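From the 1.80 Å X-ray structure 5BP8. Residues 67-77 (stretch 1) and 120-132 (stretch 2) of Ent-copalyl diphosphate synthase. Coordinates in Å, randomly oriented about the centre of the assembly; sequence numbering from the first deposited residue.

Stretch 1 67-77: PDGYGLVPTLS
Stretch 2 (120-132) PVPDTIGVEFVAP

This is an apolar contact without a single hydrogen bond across it, in which two loop-then-helix segments whose helices run roughly the same way pack turn against proline at one end and helix against helix at the other, burying 514 Å² in all.

Stretch 1 opens with two overlapping turns. A type I' turn spans Pro67 to Tyr70, with Asp68 at phi/psi 64/26 and Gly69 at 96/-5, closed by Tyr70 N to Pro67 O at 3.0 Å; a type I turn follows from Gly69 to Leu72, closed by Leu72 N to Gly69 O at 3.1 Å. The chain then runs helical through Ser77, and Thr75 (chi1 m) returns its OG1 to Gly71 O at 2.6 Å. Stretch 2 stays extended through Pro120, Val121 and Pro122 (psi 152, 103 and 156), passes through a type II turn from Thr124 to Val127, and enters its helix from Gly126 (73/14) at the N-cap, whose O accepts from Phe129 N at 2.8 Å and Val130 N at 2.9 Å. The helix is kinked at Pro132, whose nitrogen makes no bond to the preceding turn.

The register has two anchors: the CA atoms of Gly69 and Pro120 lie 5.0 Å apart, those of Val73 and Ala131 6.0 Å. The helix axes approach to 9.8 Å and cross at 36°.

Gly69 sets the tightest rule. Its CA sits 3.3 Å from Pro120 O in a CA-H...O contact, and its O lies 3.3 Å from Pro122 CD. An ideal CB would fall 2.1 Å from Pro120 O and 2.9 Å from Pro122 CD, while the backbone angles alone already call for glycine.

Pro122, ring C-gamma endo, points toward stretch 1 and covers one face of Tyr70. Its CG stands 3.6 Å from the centroid of the Tyr70 ring, 5° off the normal, a CH-pi contact; Pro122 CB is 3.6 Å from Tyr70 CZ. Tyr70 (chi1 -80°, chi2 -85°) starts sideways, but its end comes nearer. Thr124 (p) approaches the same ring obliquely, CG2 to Tyr70 CE1 at 3.9 Å.

Val73 (t) points toward stretch 2 and reaches two residues of the facing helix: its CG2 meets Val127 CG2 at 3.8 Å (Val127 p), its CG1 Val130 CG1 at 3.9 Å (Val130 t). Leu72 (t, p) places CD2 3.7 Å from Val121 CG2, with Val121 t. One turn on, Leu76 (m, t) sets CD1 3.9 Å from Ala131 CB.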

# COMPACT_ATOMS: atom_id res chain seq x y z
N PRO A 67 3.83 -10.98 -10.44
CA PRO A 67 4.73 -10.97 -11.58
C PRO A 67 5.53 -9.69 -11.76
O PRO A 67 5.47 -8.76 -10.92
CB PRO A 67 3.78 -11.17 -12.77
CG PRO A 67 2.55 -11.73 -12.19
CD PRO A 67 2.43 -11.08 -10.88
N ASP A 68 6.31 -9.64 -12.84
CA ASP A 68 6.96 -8.41 -13.31
C ASP A 68 8.00 -7.83 -12.34
O ASP A 68 8.27 -6.62 -12.30
CB ASP A 68 5.90 -7.35 -13.68
CG ASP A 68 4.96 -7.81 -14.77
OD1 ASP A 68 5.38 -8.64 -15.58
OD2 ASP A 68 3.79 -7.38 -14.80
N GLY A 69 8.56 -8.71 -11.51
CA GLY A 69 9.56 -8.31 -10.57
C GLY A 69 9.02 -8.01 -9.20
O GLY A 69 9.80 -7.77 -8.28
N TYR A 70 7.69 -8.05 -9.02
CA TYR A 70 7.12 -7.81 -7.72
C TYR A 70 7.44 -9.02 -6.81
O TYR A 70 7.16 -9.00 -5.61
CB TYR A 70 5.63 -7.57 -7.78
CG TYR A 70 5.28 -6.14 -8.20
CD1 TYR A 70 5.23 -5.12 -7.27
CD2 TYR A 70 5.06 -5.82 -9.53
CE1 TYR A 70 4.95 -3.81 -7.64
CE2 TYR A 70 4.73 -4.52 -9.91
CZ TYR A 70 4.70 -3.51 -8.96
OH TYR A 70 4.40 -2.20 -9.31
N GLY A 71 7.96 -10.09 -7.41
CA GLY A 71 8.41 -11.25 -6.60
C GLY A 71 9.75 -11.07 -5.92
O GLY A 71 10.11 -11.83 -5.00
N LEU A 72 10.54 -10.08 -6.35
CA LEU A 72 11.93 -10.01 -5.87
C LEU A 72 11.99 -9.73 -4.36
O LEU A 72 12.59 -10.50 -3.58
CB LEU A 72 12.72 -8.95 -6.65
CG LEU A 72 14.15 -8.67 -6.15
CD1 LEU A 72 14.98 -9.94 -6.14
CD2 LEU A 72 14.80 -7.61 -7.01
N VAL A 73 11.35 -8.64 -3.92
CA VAL A 73 11.40 -8.33 -2.49
C VAL A 73 10.80 -9.42 -1.57
O VAL A 73 11.44 -9.87 -0.60
CB VAL A 73 10.79 -6.95 -2.19
CG1 VAL A 73 10.52 -6.78 -0.72
CG2 VAL A 73 11.71 -5.86 -2.76
N PRO A 74 9.56 -9.89 -1.86
CA PRO A 74 9.07 -10.92 -0.96
C PRO A 74 9.83 -12.25 -1.00
O PRO A 74 9.92 -12.94 0.04
CB PRO A 74 7.61 -11.10 -1.40
CG PRO A 74 7.56 -10.58 -2.78
CD PRO A 74 8.56 -9.48 -2.84
N THR A 75 10.41 -12.61 -2.15
CA THR A 75 11.21 -13.84 -2.25
C THR A 75 12.48 -13.69 -1.43
O THR A 75 12.87 -14.59 -0.63
CB THR A 75 11.49 -14.23 -3.71
OG1 THR A 75 10.26 -14.40 -4.42
CG2 THR A 75 12.29 -15.55 -3.77
N LEU A 76 13.12 -12.53 -1.57
CA LEU A 76 14.26 -12.22 -0.69
C LEU A 76 13.91 -12.36 0.79
O LEU A 76 14.66 -13.00 1.55
CB LEU A 76 14.83 -10.83 -0.97
CG LEU A 76 15.62 -10.67 -2.29
CD1 LEU A 76 15.82 -9.18 -2.51
CD2 LEU A 76 16.92 -11.46 -2.26
N SER A 77 12.77 -11.78 1.20
CA SER A 77 12.37 -11.83 2.60
C SER A 77 12.11 -13.27 3.07
O SER A 77 12.57 -13.67 4.13
CB SER A 77 11.13 -10.99 2.84
OG SER A 77 10.90 -10.83 4.23
N PRO A 120 13.21 -7.26 -13.78
CA PRO A 120 12.82 -5.89 -13.41
C PRO A 120 12.71 -5.72 -11.92
O PRO A 120 12.40 -6.69 -11.18
CB PRO A 120 11.44 -5.68 -14.09
CG PRO A 120 11.09 -6.95 -14.77
CD PRO A 120 12.12 -8.00 -14.46
N VAL A 121 12.95 -4.50 -11.46
CA VAL A 121 12.80 -4.20 -10.05
C VAL A 121 11.79 -3.06 -9.97
O VAL A 121 12.11 -1.92 -10.28
CB VAL A 121 14.12 -3.80 -9.37
CG1 VAL A 121 13.88 -3.47 -7.89
CG2 VAL A 121 15.18 -4.91 -9.52
N PRO A 122 10.54 -3.38 -9.58
CA PRO A 122 9.58 -2.30 -9.42
C PRO A 122 9.94 -1.36 -8.29
O PRO A 122 10.65 -1.74 -7.33
CB PRO A 122 8.26 -3.01 -9.11
CG PRO A 122 8.56 -4.47 -8.98
CD PRO A 122 9.95 -4.72 -9.45
N ASP A 123 9.43 -0.14 -8.38
CA ASP A 123 9.74 0.87 -7.40
C ASP A 123 8.81 0.77 -6.21
O ASP A 123 7.96 1.64 -5.97
CB ASP A 123 9.72 2.26 -8.05
CG ASP A 123 10.83 2.44 -9.06
OD1 ASP A 123 12.00 2.07 -8.78
OD2 ASP A 123 10.54 2.97 -10.15
N THR A 124 8.98 -0.31 -5.43
CA THR A 124 8.26 -0.46 -4.21
C THR A 124 8.97 0.40 -3.17
O THR A 124 10.10 0.88 -3.37
CB THR A 124 8.19 -1.94 -3.75
OG1 THR A 124 9.49 -2.51 -3.79
CG2 THR A 124 7.26 -2.75 -4.62
N ILE A 125 8.31 0.63 -2.05
CA ILE A 125 8.81 1.60 -1.10
C ILE A 125 10.03 1.06 -0.34
O ILE A 125 9.98 -0.03 0.25
CB ILE A 125 7.72 2.04 -0.13
CG1 ILE A 125 6.53 2.63 -0.91
CG2 ILE A 125 8.29 3.10 0.82
CD1 ILE A 125 5.44 3.24 -0.03
N GLY A 126 11.11 1.82 -0.35
CA GLY A 126 12.34 1.43 0.37
C GLY A 126 13.14 0.28 -0.25
O GLY A 126 14.04 -0.28 0.39
N VAL A 127 12.86 -0.06 -1.50
CA VAL A 127 13.51 -1.20 -2.15
C VAL A 127 15.06 -1.09 -2.17
O VAL A 127 15.76 -2.10 -2.04
CB VAL A 127 12.94 -1.43 -3.56
CG1 VAL A 127 13.23 -0.27 -4.51
CG2 VAL A 127 13.46 -2.73 -4.11
N GLU A 128 15.57 0.13 -2.29
CA GLU A 128 17.02 0.40 -2.26
C GLU A 128 17.66 0.09 -0.90
O GLU A 128 18.89 0.04 -0.81
CB GLU A 128 17.29 1.87 -2.57
CG GLU A 128 16.79 2.30 -3.93
CD GLU A 128 16.70 3.82 -4.04
OE1 GLU A 128 15.90 4.44 -3.28
OE2 GLU A 128 17.43 4.38 -4.86
N PHE A 129 16.85 -0.08 0.13
CA PHE A 129 17.36 -0.51 1.44
C PHE A 129 17.04 -1.97 1.68
O PHE A 129 17.92 -2.76 2.03
CB PHE A 129 16.79 0.36 2.56
CG PHE A 129 17.10 1.83 2.36
CD1 PHE A 129 18.37 2.30 2.59
CD2 PHE A 129 16.13 2.70 1.87
CE1 PHE A 129 18.67 3.64 2.37
CE2 PHE A 129 16.42 4.04 1.65
CZ PHE A 129 17.69 4.51 1.91
N VAL A 130 15.77 -2.30 1.50
CA VAL A 130 15.25 -3.62 1.82
C VAL A 130 15.96 -4.73 1.02
O VAL A 130 16.39 -5.74 1.57
CB VAL A 130 13.75 -3.62 1.51
CG1 VAL A 130 13.18 -5.01 1.53
CG2 VAL A 130 13.03 -2.73 2.52
N ALA A 131 16.07 -4.52 -0.28
CA ALA A 131 16.56 -5.57 -1.16
C ALA A 131 18.06 -5.88 -0.94
O ALA A 131 18.40 -7.04 -0.67
CB ALA A 131 16.25 -5.27 -2.61
N PRO A 132 18.93 -4.85 -0.90
CA PRO A 132 20.33 -5.20 -0.61
C PRO A 132 20.55 -5.70 0.79
O PRO A 132 21.44 -6.52 1.03
CB PRO A 132 21.11 -3.90 -0.83
CG PRO A 132 20.09 -2.84 -1.05
CD PRO A 132 18.76 -3.45 -1.33